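PDB 1E0C: sulfurtransferase from Azotobacter vinelandii, which probably catalyses the transfer of sulfur from thiosulfate to cyanide, the reaction of the rhodanese family, using a fold of two rhodanese-like domains. Local coordinates for residues Leu25-Leu30 and Val83-Asp88; Pro8-Pro13 and Tyr110-Gly115; Ala181-His186 and Pro265-Glu270; Leu62-Glu67 and Ile99-Val104. All blocks are in the same frame, centred on the assembly; numbering follows the deposited sequence.

Interaction 1 of 4, residues Leu25-Leu30 and Val83-Asp88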
loop_
_atom_site.group_PDB
_atom_site.type_symbol
_atom_site.label_atom_id
_atom_site.label_comp_id
_atom_site.label_asym_id
_atom_site.label_seq_id
_atom_site.Cartn_x
_atom_site.Cartn_y
_atom_site.Cartn_z
ATOM N N LEU A 25 -9.316 17.593 -1.876
ATOM C CA LEU A 25 -8.594 16.497 -2.502
ATOM C C LEU A 25 -7.085 16.682 -2.453
ATOM O O LEU A 25 -6.529 17.678 -2.923
ATOM C CB LEU A 25 -9.031 16.339 -3.962
ATOM C CG LEU A 25 -8.249 15.325 -4.802
ATOM C CD1 LEU A 25 -8.411 13.917 -4.222
ATOM C CD2 LEU A 25 -8.739 15.364 -6.244
ATOM N N ILE A 26 -6.415 15.659 -1.931
ATOM C CA ILE A 26 -4.970 15.544 -2.055
ATOM C C ILE A 26 -4.704 14.294 -2.913
ATOM O O ILE A 26 -4.897 13.180 -2.440
ATOM C CB ILE A 26 -4.227 15.435 -0.719
ATOM C CG1 ILE A 26 -4.507 16.664 0.151
ATOM C CG2 ILE A 26 -2.726 15.305 -0.995
ATOM C CD1 ILE A 26 -3.682 16.737 1.422
ATOM N N LEU A 27 -4.415 14.525 -4.176
ATOM C CA LEU A 27 -4.213 13.454 -5.151
ATOM C C LEU A 27 -2.727 13.119 -5.228
ATOM O O LEU A 27 -1.894 13.968 -5.535
ATOM C CB LEU A 27 -4.736 13.905 -6.507
ATOM C CG LEU A 27 -4.560 12.977 -7.703
ATOM C CD1 LEU A 27 -5.263 11.638 -7.444
ATOM C CD2 LEU A 27 -5.162 13.630 -8.949
ATOM N N VAL A 28 -2.410 11.874 -4.900
ATOM C CA VAL A 28 -1.014 11.449 -4.791
ATOM C C VAL A 28 -0.656 10.433 -5.863
ATOM O O VAL A 28 -1.278 9.383 -5.994
ATOM C CB VAL A 28 -0.766 10.815 -3.400
ATOM C CG1 VAL A 28 0.680 10.381 -3.254
ATOM C CG2 VAL A 28 -1.183 11.796 -2.318
ATOM N N ASP A 29 0.385 10.768 -6.603
ATOM C CA ASP A 29 0.900 9.947 -7.689
ATOM C C ASP A 29 2.198 9.279 -7.244
ATOM O O ASP A 29 3.152 9.965 -6.882
ATOM C CB ASP A 29 1.151 10.869 -8.884
ATOM C CG ASP A 29 1.867 10.297 -10.067
ATOM O OD1 ASP A 29 2.920 9.654 -9.910
ATOM O OD2 ASP A 29 1.429 10.557 -11.224
ATOM N N LEU A 30 2.230 7.949 -7.236
ATOM C CA LEU A 30 3.475 7.252 -6.892
ATOM C C LEU A 30 3.934 6.407 -8.070
ATOM O O LEU A 30 4.164 5.200 -7.968
ATOM C CB LEU A 30 3.282 6.399 -5.631
ATOM C CG LEU A 30 2.859 7.155 -4.369
ATOM C CD1 LEU A 30 1.430 6.815 -3.982
ATOM C CD2 LEU A 30 3.823 6.866 -3.219
ATOM N N VAL A 83 -8.756 14.812 1.935
ATOM C CA VAL A 83 -9.152 13.489 1.470
ATOM C C VAL A 83 -8.130 13.059 0.414
ATOM O O VAL A 83 -7.957 13.739 -0.595
ATOM C CB VAL A 83 -10.555 13.423 0.854
ATOM C CG1 VAL A 83 -10.845 11.976 0.432
ATOM C CG2 VAL A 83 -11.624 13.881 1.840
ATOM N N TYR A 84 -7.387 11.995 0.716
ATOM C CA TYR A 84 -6.357 11.539 -0.197
ATOM C C TYR A 84 -6.958 10.567 -1.220
ATOM O O TYR A 84 -7.814 9.756 -0.875
ATOM C CB TYR A 84 -5.232 10.801 0.539
ATOM C CG TYR A 84 -4.359 11.721 1.370
ATOM C CD1 TYR A 84 -4.796 12.176 2.595
ATOM C CD2 TYR A 84 -3.103 12.112 0.904
ATOM C CE1 TYR A 84 -4.008 13.010 3.380
ATOM C CE2 TYR A 84 -2.310 12.941 1.682
ATOM C CZ TYR A 84 -2.776 13.404 2.886
ATOM O OH TYR A 84 -1.984 14.226 3.661
ATOM N N VAL A 85 -6.542 10.746 -2.455
ATOM C CA VAL A 85 -6.773 9.746 -3.499
ATOM C C VAL A 85 -5.398 9.328 -4.005
ATOM O O VAL A 85 -4.547 10.191 -4.244
ATOM C CB VAL A 85 -7.640 10.241 -4.656
ATOM C CG1 VAL A 85 -7.724 9.170 -5.742
ATOM C CG2 VAL A 85 -9.036 10.569 -4.137
ATOM N N VAL A 86 -5.137 8.027 -3.981
ATOM C CA VAL A 86 -3.779 7.549 -4.220
ATOM C C VAL A 86 -3.713 6.642 -5.432
ATOM O O VAL A 86 -4.556 5.750 -5.597
ATOM C CB VAL A 86 -3.298 6.760 -2.974
ATOM C CG1 VAL A 86 -1.820 6.453 -3.077
ATOM C CG2 VAL A 86 -3.627 7.524 -1.698
ATOM N N TYR A 87 -2.665 6.787 -6.239
ATOM C CA TYR A 87 -2.482 5.891 -7.368
ATOM C C TYR A 87 -1.025 5.670 -7.725
ATOM O O TYR A 87 -0.144 6.457 -7.390
ATOM C CB TYR A 87 -3.240 6.402 -8.594
ATOM C CG TYR A 87 -2.650 7.611 -9.286
ATOM C CD1 TYR A 87 -3.047 8.892 -8.927
ATOM C CD2 TYR A 87 -1.766 7.463 -10.346
ATOM C CE1 TYR A 87 -2.533 10.005 -9.579
ATOM C CE2 TYR A 87 -1.261 8.568 -11.020
ATOM C CZ TYR A 87 -1.653 9.829 -10.620
ATOM O OH TYR A 87 -1.177 10.933 -11.297
ATOM N N ASP A 88 -0.798 4.609 -8.493
ATOM C CA ASP A 88 0.512 4.360 -9.081
ATOM C C ASP A 88 0.291 3.845 -10.495
ATOM O O ASP A 88 -0.846 3.966 -10.985
ATOM C CB ASP A 88 1.349 3.440 -8.215
ATOM C CG ASP A 88 0.737 2.063 -8.022
ATOM O OD1 ASP A 88 0.206 1.512 -9.006
ATOM O OD2 ASP A 88 0.842 1.547 -6.897
#
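Strands 25-29 and 83-87 run parallel, in step from Leu25 beside Val83 to Asp29 beside Tyr87, with their axes 4.6 Å apart at closest approach. Backbone bonds pass to and fro. Ile26 N donates to Val83 O, Val85 N to Ile26 O, Val28 N to Val85 O and Tyr87 N to Val28 O. Leu30 N continues the pattern with Tyr87 O at 2.8 Å.

On one face of the sheet Ile26 and Tyr84 lie side by side. Ile26 CB sits over the ring of Tyr84, 4.1 Å from its centroid, in a CH-pi contact. Val28 CG2 meets the same ring at its edge. Tyr84 OH goes on to His78 ND1.

On the other face Leu25 CD1 presses on Val85 CG2 at 3.4 Å, tighter than usual. Tyr87 holds CG between its backbone N and carbonyl carbon (chi1 73°), which brings the ring to Asp29. Asp29 CA lies over a ring face and Leu27 CD1 at the edge. Tyr87 OH makes a weak hydrogen bond of 2.6 Å to Asp29 OD2. The hydroxyl also bonds Ile41 N, and Asp29 OD1 bonds Thr31 OG1.

The two are inner strands of the parallel sheet of a rhodanese-like alpha/beta domain.

Interaction 2 of 4, residues Pro8-Pro13 and Tyr110-Gly115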
loop_
_atom_site.group_PDB
_atom_site.type_symbol
_atom_site.label_atom_id
_atom_site.label_comp_id
_atom_site.label_asym_id
_atom_site.label_seq_id
_atom_site.Cartn_x
_atom_site.Cartn_y
_atom_site.Cartn_z
ATOM N N PRO A 8 -16.791 4.291 -1.697
ATOM C CA PRO A 8 -16.048 3.261 -0.983
ATOM C C PRO A 8 -14.555 3.569 -1.096
ATOM O O PRO A 8 -14.162 4.492 -1.825
ATOM C CB PRO A 8 -16.379 1.986 -1.745
ATOM C CG PRO A 8 -16.676 2.435 -3.134
ATOM C CD PRO A 8 -17.210 3.835 -3.041
ATOM N N LEU A 9 -13.748 2.746 -0.443
ATOM C CA LEU A 9 -12.299 2.994 -0.453
ATOM C C LEU A 9 -11.753 2.960 -1.871
ATOM O O LEU A 9 -11.003 3.846 -2.288
ATOM C CB LEU A 9 -11.602 1.946 0.410
ATOM C CG LEU A 9 -10.169 2.238 0.852
ATOM C CD1 LEU A 9 -9.757 1.265 1.959
ATOM C CD2 LEU A 9 -9.202 2.141 -0.315
ATOM N N VAL A 10 -12.068 1.891 -2.598
ATOM C CA VAL A 10 -11.584 1.741 -3.972
ATOM C C VAL A 10 -12.558 2.416 -4.929
ATOM O O VAL A 10 -13.752 2.097 -4.922
ATOM C CB VAL A 10 -11.413 0.258 -4.334
ATOM C CG1 VAL A 10 -11.088 0.072 -5.805
ATOM C CG2 VAL A 10 -10.336 -0.382 -3.458
ATOM N N ILE A 11 -12.099 3.477 -5.592
ATOM C CA ILE A 11 -12.975 4.212 -6.507
ATOM C C ILE A 11 -12.519 4.042 -7.939
ATOM O O ILE A 11 -11.401 3.610 -8.208
ATOM C CB ILE A 11 -13.027 5.707 -6.126
ATOM C CG1 ILE A 11 -11.684 6.379 -6.433
ATOM C CG2 ILE A 11 -13.361 5.837 -4.645
ATOM C CD1 ILE A 11 -11.666 7.867 -6.108
ATOM N N GLU A 12 -13.386 4.380 -8.899
ATOM C CA GLU A 12 -13.015 4.221 -10.303
ATOM C C GLU A 12 -12.550 5.561 -10.879
ATOM O O GLU A 12 -12.850 6.620 -10.332
ATOM C CB GLU A 12 -14.247 3.722 -11.085
ATOM C CG GLU A 12 -14.754 2.362 -10.592
ATOM C CD GLU A 12 -13.776 1.243 -10.894
ATOM O OE1 GLU A 12 -13.110 1.316 -11.943
ATOM O OE2 GLU A 12 -13.651 0.284 -10.098
ATOM N N PRO A 13 -11.865 5.511 -12.002
ATOM C CA PRO A 13 -11.422 6.710 -12.703
ATOM C C PRO A 13 -12.541 7.708 -12.907
ATOM O O PRO A 13 -12.347 8.914 -12.720
ATOM C CB PRO A 13 -10.890 6.168 -14.020
ATOM C CG PRO A 13 -10.375 4.804 -13.661
ATOM C CD PRO A 13 -11.405 4.273 -12.685
ATOM N N TYR A 110 -9.445 8.484 2.864
ATOM C CA TYR A 110 -8.628 8.224 1.694
ATOM C C TYR A 110 -9.273 7.181 0.784
ATOM O O TYR A 110 -10.191 6.452 1.154
ATOM C CB TYR A 110 -7.212 7.787 2.050
ATOM C CG TYR A 110 -7.142 6.613 3.001
ATOM C CD1 TYR A 110 -7.502 5.338 2.586
ATOM C CD2 TYR A 110 -6.707 6.788 4.308
ATOM C CE1 TYR A 110 -7.440 4.270 3.462
ATOM C CE2 TYR A 110 -6.643 5.721 5.192
ATOM C CZ TYR A 110 -7.002 4.463 4.752
ATOM O OH TYR A 110 -6.948 3.394 5.621
ATOM N N HIS A 111 -8.840 7.215 -0.468
ATOM C CA HIS A 111 -9.338 6.319 -1.499
ATOM C C HIS A 111 -8.178 5.835 -2.359
ATOM O O HIS A 111 -7.173 6.533 -2.516
ATOM C CB HIS A 111 -10.340 7.054 -2.423
ATOM C CG HIS A 111 -11.516 7.577 -1.655
ATOM N ND1 HIS A 111 -12.628 6.808 -1.396
ATOM C CD2 HIS A 111 -11.697 8.754 -1.006
ATOM C CE1 HIS A 111 -13.465 7.493 -0.628
ATOM N NE2 HIS A 111 -12.915 8.667 -0.365
ATOM N N TYR A 112 -8.358 4.656 -2.932
ATOM C CA TYR A 112 -7.446 4.114 -3.912
ATOM C C TYR A 112 -8.108 4.191 -5.294
ATOM O O TYR A 112 -9.279 3.830 -5.419
ATOM C CB TYR A 112 -7.149 2.627 -3.634
ATOM C CG TYR A 112 -6.407 1.967 -4.774
ATOM C CD1 TYR A 112 -5.185 2.466 -5.194
ATOM C CD2 TYR A 112 -6.922 0.852 -5.435
ATOM C CE1 TYR A 112 -4.474 1.888 -6.219
ATOM C CE2 TYR A 112 -6.216 0.261 -6.465
ATOM C CZ TYR A 112 -4.999 0.780 -6.860
ATOM O OH TYR A 112 -4.295 0.215 -7.893
ATOM N N LEU A 113 -7.369 4.715 -6.263
ATOM C CA LEU A 113 -7.883 4.750 -7.634
ATOM C C LEU A 113 -7.684 3.368 -8.261
ATOM O O LEU A 113 -6.562 2.952 -8.537
ATOM C CB LEU A 113 -7.120 5.789 -8.471
ATOM C CG LEU A 113 -7.502 5.809 -9.960
ATOM C CD1 LEU A 113 -8.976 6.186 -10.099
ATOM C CD2 LEU A 113 -6.623 6.787 -10.726
ATOM N N ASN A 114 -8.786 2.647 -8.451
ATOM C CA ASN A 114 -8.702 1.282 -8.976
ATOM C C ASN A 114 -7.960 1.203 -10.291
ATOM O O ASN A 114 -8.348 1.840 -11.277
ATOM C CB ASN A 114 -10.125 0.724 -9.133
ATOM C CG ASN A 114 -10.152 -0.792 -9.006
ATOM O OD1 ASN A 114 -9.138 -1.411 -8.700
ATOM N ND2 ASN A 114 -11.319 -1.383 -9.234
ATOM N N GLY A 115 -6.859 0.456 -10.338
ATOM C CA GLY A 115 -6.065 0.330 -11.548
ATOM C C GLY A 115 -5.151 1.537 -11.774
ATOM O O GLY A 115 -4.391 1.574 -12.746
#
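Val10 pairs with Tyr112 and Ile11 with Leu113, in parallel register. The pairing adds strand 10-11 as an outermost strand to the five-stranded parallel sheet of the first rhodanese-like domain. Three backbone bonds hold it: Tyr112 N to Leu9 O, Ile11 N to Tyr112 O, and Asn114 N to Ile11 O.

His111 adds a side-chain bond at the start of the pairing. Its ND1 donates to Pro8 O at 2.8 Å. The oxygen lies in the ring plane, but the donor stands above the carbonyl plane of Pro8 and the bond is bent to 141°. Ile11 CG2 comes obliquely to the same ring, 3.5 Å from ND1. A leucine in place of His111 has no donor for Pro8 O, and the chain ahead of strand 10-11 would probably be freer to shift.

Val10 and Tyr112 point the same way, with Val10 CG2 at the ring edge. Leu9 CD2 touches Tyr112 CB at 3.9 Å. Both Leu9 and Tyr112 also reach Leu241 of helix 235-245, so this edge meets the second domain. Leu113 CD1 packs 3.5 Å from Pro13 N, where helix 13-17 begins after its N-cap residue Glu12.

Further out, Glu12 OE1 forms a salt bridge with Arg206, and Asn114 OD1 accepts from Ile207 N. These two bonds fix the carboxylate and the amide from strand 206-207. The Glu12 chain bends at CB-CG (chi2 -68°) and lies alongside Asn114. Asn114 ND2 donates to Glu12 OE2 at 3.0 Å, nearly straight at 176° and on the syn side.

Interaction 3 of 4, residues Ala181-His186 and Pro265-Glu270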
loop_
_atom_site.group_PDB
_atom_site.type_symbol
_atom_site.label_atom_id
_atom_site.label_comp_id
_atom_site.label_asym_id
_atom_site.label_seq_id
_atom_site.Cartn_x
_atom_site.Cartn_y
_atom_site.Cartn_z
ATOM N N ALA A 181 17.495 -13.439 0.604
ATOM C CA ALA A 181 17.954 -13.204 1.970
ATOM C C ALA A 181 18.780 -14.419 2.389
ATOM O O ALA A 181 18.890 -15.368 1.601
ATOM C CB ALA A 181 16.791 -12.967 2.912
ATOM N N ALA A 182 19.340 -14.388 3.582
ATOM C CA ALA A 182 20.127 -15.510 4.076
ATOM C C ALA A 182 19.295 -16.793 4.076
ATOM O O ALA A 182 19.825 -17.860 3.803
ATOM C CB ALA A 182 20.657 -15.250 5.476
ATOM N N LYS A 183 18.025 -16.671 4.448
ATOM C CA LYS A 183 17.124 -17.814 4.506
ATOM C C LYS A 183 16.021 -17.687 3.450
ATOM O O LYS A 183 15.458 -16.609 3.271
ATOM C CB LYS A 183 16.459 -17.878 5.889
ATOM C CG LYS A 183 17.463 -18.045 7.025
ATOM C CD LYS A 183 16.777 -18.067 8.375
ATOM C CE LYS A 183 16.443 -16.658 8.858
ATOM N NZ LYS A 183 16.114 -16.667 10.314
ATOM N N GLY A 184 15.719 -18.798 2.803
ATOM C CA GLY A 184 14.641 -18.843 1.812
ATOM C C GLY A 184 13.446 -19.569 2.433
ATOM O O GLY A 184 13.629 -20.374 3.344
ATOM N N GLY A 185 12.254 -19.311 1.911
ATOM C CA GLY A 185 11.058 -19.972 2.437
ATOM C C GLY A 185 10.028 -18.913 2.823
ATOM O O GLY A 185 10.036 -17.813 2.268
ATOM N N HIS A 186 9.173 -19.235 3.781
ATOM C CA HIS A 186 8.134 -18.306 4.204
ATOM C C HIS A 186 7.932 -18.390 5.709
ATOM O O HIS A 186 8.570 -19.198 6.383
ATOM C CB HIS A 186 6.816 -18.583 3.459
ATOM C CG HIS A 186 6.336 -19.996 3.615
ATOM N ND1 HIS A 186 6.592 -20.969 2.682
ATOM C CD2 HIS A 186 5.617 -20.587 4.604
ATOM C CE1 HIS A 186 6.060 -22.110 3.083
ATOM N NE2 HIS A 186 5.467 -21.909 4.252
ATOM N N PRO A 265 18.269 -13.531 13.036
ATOM C CA PRO A 265 18.628 -14.791 13.657
ATOM C C PRO A 265 17.473 -15.488 14.359
ATOM O O PRO A 265 17.534 -16.712 14.523
ATOM C CB PRO A 265 19.706 -14.422 14.676
ATOM C CG PRO A 265 20.180 -13.069 14.288
ATOM C CD PRO A 265 19.025 -12.386 13.600
ATOM N N ASP A 266 16.466 -14.769 14.831
ATOM C CA ASP A 266 15.434 -15.381 15.660
ATOM C C ASP A 266 14.281 -15.987 14.862
ATOM O O ASP A 266 13.380 -16.578 15.468
ATOM C CB ASP A 266 14.821 -14.348 16.607
ATOM C CG ASP A 266 15.768 -13.801 17.650
ATOM O OD1 ASP A 266 16.858 -14.370 17.813
ATOM O OD2 ASP A 266 15.400 -12.790 18.286
ATOM N N THR A 267 14.173 -15.667 13.582
ATOM C CA THR A 267 12.930 -15.965 12.861
ATOM C C THR A 267 12.902 -17.326 12.205
ATOM O O THR A 267 13.723 -17.650 11.345
ATOM C CB THR A 267 12.718 -14.847 11.808
ATOM O OG1 THR A 267 13.979 -14.646 11.147
ATOM C CG2 THR A 267 12.314 -13.568 12.530
ATOM N N PRO A 268 11.889 -18.114 12.563
ATOM C CA PRO A 268 11.716 -19.444 11.994
ATOM C C PRO A 268 11.257 -19.312 10.543
ATOM O O PRO A 268 10.537 -18.375 10.204
ATOM C CB PRO A 268 10.619 -20.071 12.843
ATOM C CG PRO A 268 9.865 -18.928 13.416
ATOM C CD PRO A 268 10.865 -17.805 13.579
ATOM N N VAL A 269 11.743 -20.207 9.708
ATOM C CA VAL A 269 11.384 -20.209 8.293
ATOM C C VAL A 269 10.811 -21.574 7.923
ATOM O O VAL A 269 11.240 -22.590 8.471
ATOM C CB VAL A 269 12.600 -19.875 7.421
ATOM C CG1 VAL A 269 12.274 -20.016 5.948
ATOM C CG2 VAL A 269 13.068 -18.447 7.721
ATOM N N GLU A 270 9.823 -21.575 7.046
ATOM C CA GLU A 270 9.171 -22.829 6.641
ATOM C C GLU A 270 9.183 -22.951 5.125
ATOM O O GLU A 270 8.980 -21.981 4.387
ATOM C CB GLU A 270 7.753 -22.825 7.202
ATOM C CG GLU A 270 6.799 -23.897 6.705
ATOM C CD GLU A 270 5.391 -23.635 7.223
ATOM O OE1 GLU A 270 5.135 -23.969 8.395
ATOM O OE2 GLU A 270 4.562 -23.068 6.482
HETATM O O HOH W 1 17.990 -18.073 11.818
#
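His186 and Glu270 form a single antiparallel bridge that ties the C-terminal tail to the loop before strand 191-192. Both backbone bonds are made: His186 N to Glu270 O, and Glu270 N to His186 O, each 2.8 Å long.

The side chains repeat the pairing in a His-carboxylate hydrogen bond. His186 NE2 donates to Glu270 OE2 at 2.7 Å, using the anti lone pair, with an angle of 142° at the hydrogen. The ring and carboxylate planes are steeply turned. Glu270 O sits over the centre of the imidazole, 3.1 Å above its plane. The ring also stacks with Tyr174, and ND1 bonds Tyr174 O. With an acceptor at each nitrogen, the ring is probably doubly protonated. Glu270 OE2 is gripped again by Gly189 N.

In the second rhodanese-like domain, the tail thus runs beside this loop after helix 257-261. Val269 CG2 packs on Lys183 CD at 3.8 Å, and its CG1 lies close to Gly184 O. Gly185 has no side chain. A CB there would run into Val269 CG1 and Glu270 O.

Lys183 reaches across by a bend at CG-CD (chi3 -80°). Its NZ donates to Thr267 O at 2.8 Å, in the carbonyl plane and on a lone pair. NZ also bonds His264 O and donates to a water, which in turn donates to Pro265 O.

Interaction 4 of 4, residues Leu62-Glu67 and Ile99-Val104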
loop_
_atom_site.group_PDB
_atom_site.type_symbol
_atom_site.label_atom_id
_atom_site.label_comp_id
_atom_site.label_asym_id
_atom_site.label_seq_id
_atom_site.Cartn_x
_atom_site.Cartn_y
_atom_site.Cartn_z
ATOM N N LEU A 62 10.722 -0.469 6.402
ATOM C CA LEU A 62 10.087 0.234 7.507
ATOM C C LEU A 62 9.657 1.623 7.020
ATOM O O LEU A 62 10.111 2.088 5.970
ATOM C CB LEU A 62 11.063 0.406 8.683
ATOM C CG LEU A 62 11.502 -0.889 9.375
ATOM C CD1 LEU A 62 12.266 -0.586 10.659
ATOM C CD2 LEU A 62 10.300 -1.772 9.672
ATOM N N GLN A 63 8.767 2.249 7.776
ATOM C CA GLN A 63 8.349 3.617 7.421
ATOM C C GLN A 63 9.539 4.570 7.504
ATOM O O GLN A 63 10.494 4.328 8.259
ATOM C CB GLN A 63 7.274 4.091 8.403
ATOM C CG GLN A 63 7.767 4.279 9.829
ATOM C CD GLN A 63 6.631 4.290 10.830
ATOM O OE1 GLN A 63 6.468 5.224 11.616
ATOM N NE2 GLN A 63 5.824 3.234 10.778
ATOM N N PRO A 64 9.487 5.654 6.751
ATOM C CA PRO A 64 10.530 6.675 6.829
ATOM C C PRO A 64 10.547 7.282 8.227
ATOM O O PRO A 64 9.569 7.237 8.976
ATOM C CB PRO A 64 10.115 7.722 5.800
ATOM C CG PRO A 64 9.085 7.080 4.948
ATOM C CD PRO A 64 8.410 6.041 5.815
ATOM N N PRO A 65 11.651 7.935 8.565
ATOM C CA PRO A 65 11.790 8.615 9.844
ATOM C C PRO A 65 10.766 9.740 9.960
ATOM O O PRO A 65 10.298 10.242 8.938
ATOM C CB PRO A 65 13.204 9.199 9.793
ATOM C CG PRO A 65 13.911 8.439 8.732
ATOM C CD PRO A 65 12.860 8.075 7.715
ATOM N N ARG A 66 10.516 10.207 11.170
ATOM C CA ARG A 66 9.582 11.299 11.404
ATOM C C ARG A 66 9.862 12.507 10.521
ATOM O O ARG A 66 8.953 13.030 9.877
ATOM C CB ARG A 66 9.661 11.726 12.880
ATOM C CG ARG A 66 8.862 12.980 13.187
ATOM C CD ARG A 66 8.855 13.307 14.666
ATOM N NE ARG A 66 8.185 12.291 15.475
ATOM C CZ ARG A 66 6.868 12.208 15.623
ATOM N NH1 ARG A 66 6.083 13.058 14.977
ATOM N NH2 ARG A 66 6.334 11.279 16.407
ATOM N N GLU A 67 11.101 12.992 10.523
ATOM C CA GLU A 67 11.454 14.197 9.759
ATOM C C GLU A 67 11.019 14.111 8.307
ATOM O O GLU A 67 10.441 15.050 7.744
ATOM C CB GLU A 67 12.963 14.405 9.858
ATOM C CG GLU A 67 13.586 15.453 8.968
ATOM C CD GLU A 67 15.048 15.688 9.334
ATOM O OE1 GLU A 67 15.903 14.846 8.992
ATOM O OE2 GLU A 67 15.322 16.704 10.000
ATOM N N ILE A 99 -1.051 4.183 1.374
ATOM C CA ILE A 99 -2.248 4.141 2.217
ATOM C C ILE A 99 -1.934 3.571 3.583
ATOM O O ILE A 99 -2.448 4.047 4.604
ATOM C CB ILE A 99 -3.378 3.367 1.499
ATOM C CG1 ILE A 99 -3.983 4.322 0.457
ATOM C CG2 ILE A 99 -4.436 2.896 2.479
ATOM C CD1 ILE A 99 -4.876 3.681 -0.571
ATOM N N TRP A 100 -1.023 2.596 3.636
ATOM C CA TRP A 100 -0.567 2.121 4.960
ATOM C C TRP A 100 0.112 3.269 5.700
ATOM O O TRP A 100 -0.135 3.483 6.887
ATOM C CB TRP A 100 0.342 0.911 4.779
ATOM C CG TRP A 100 1.249 0.635 5.937
ATOM C CD1 TRP A 100 0.934 0.072 7.135
ATOM C CD2 TRP A 100 2.653 0.941 5.991
ATOM N NE1 TRP A 100 2.053 -0.010 7.930
ATOM C CE2 TRP A 100 3.122 0.515 7.245
ATOM C CE3 TRP A 100 3.550 1.519 5.087
ATOM C CZ2 TRP A 100 4.450 0.676 7.637
ATOM C CZ3 TRP A 100 4.872 1.658 5.463
ATOM C CH2 TRP A 100 5.310 1.238 6.729
ATOM N N LEU A 101 0.860 4.124 4.984
ATOM C CA LEU A 101 1.454 5.292 5.650
ATOM C C LEU A 101 0.387 6.262 6.128
ATOM O O LEU A 101 0.508 6.896 7.176
ATOM C CB LEU A 101 2.462 5.994 4.748
ATOM C CG LEU A 101 3.832 5.331 4.586
ATOM C CD1 LEU A 101 4.695 6.138 3.622
ATOM C CD2 LEU A 101 4.537 5.205 5.941
ATOM N N LEU A 102 -0.694 6.422 5.356
ATOM C CA LEU A 102 -1.803 7.257 5.815
ATOM C C LEU A 102 -2.400 6.712 7.103
ATOM O O LEU A 102 -2.738 7.466 8.018
ATOM C CB LEU A 102 -2.873 7.356 4.732
ATOM C CG LEU A 102 -2.504 8.172 3.485
ATOM C CD1 LEU A 102 -3.676 8.132 2.505
ATOM C CD2 LEU A 102 -2.203 9.624 3.874
ATOM N N ASP A 103 -2.472 5.376 7.230
ATOM C CA ASP A 103 -2.928 4.823 8.512
ATOM C C ASP A 103 -1.902 5.111 9.612
ATOM O O ASP A 103 -2.274 5.434 10.736
ATOM C CB ASP A 103 -3.111 3.303 8.394
ATOM C CG ASP A 103 -4.365 2.971 7.594
ATOM O OD1 ASP A 103 -5.274 3.822 7.562
ATOM O OD2 ASP A 103 -4.400 1.859 7.035
ATOM N N VAL A 104 -0.625 5.043 9.259
ATOM C CA VAL A 104 0.439 5.337 10.219
ATOM C C VAL A 104 0.340 6.764 10.743
ATOM O O VAL A 104 0.529 6.980 11.942
ATOM C CB VAL A 104 1.827 5.069 9.640
ATOM C CG1 VAL A 104 2.934 5.595 10.559
ATOM C CG2 VAL A 104 2.048 3.569 9.419
#
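The Trp100 indole meets Gln63 at its edge and Val104 over one face. Gln63 N lies near the ring plane, 3.8 Å from Trp100 CH2. Gln63 CB is equally close to CH2. Val104, one turn further along the same helix, places CG2 above the indole plane, toward the rim. His233 and Tyr240 meet the indole edge-to-face, and Trp100 NE1 bonds Thr148 OG1. That bond, with the packing, is likely to limit rotation of the ring.

Gln63 does most of the touching from its own segment. Its CG lies between the backbone N and the carbonyl carbon (chi1 67°), and the chain then runs out extended, crossing Val104. Val104 CG1 is 3.7 Å from Gln63 OE1 and just as far from Gln63 NE2. The contact is packing only, for no hydrogen bond joins the two segments.

The contact joins the loop leading into helix 66-76, whose N-cap is Pro65, to the C-terminal turns of helix 93-104. Helix 93-104 packs on the parallel sheet of the first rhodanese-like domain. Trp100 also looks to the second domain, where His233 follows soon after the modified Cys230, seen here as a persulfide.

Leu101 CD2 fills the rest of the contact. It is 3.8 Å from Gln63 CB and 4.0 Å from Pro64 CD. A glycine in place of Gln63 would probably open a gap between Trp100 CH2 and Leu101 CD2 and leave Val104 CG1 without its amide neighbour. Pro64 also touches Leu69 of helix 66-76.

How the interactions relate
Interactions 1, 2 and 4 lie together in the first rhodanese-like domain. Interactions 1 and 2 share one parallel sheet, with centres 10 Å apart. Strands 83-87 and 110-113 are neighbours in it, joined by probable hydrogen bonds such as Tyr84 O to His111 N. Helix 93-104 of interaction 4 connects these strands in sequence and packs on both: Leu102 touches Tyr84 and Tyr110. Along the chain, interaction 2 spans interactions 1 and 4, whose segments alternate. Interaction 3 follows all three. It lies in the second domain, its centre 35 Å from those of interactions 1 and 2, and secures the C-terminal end separately.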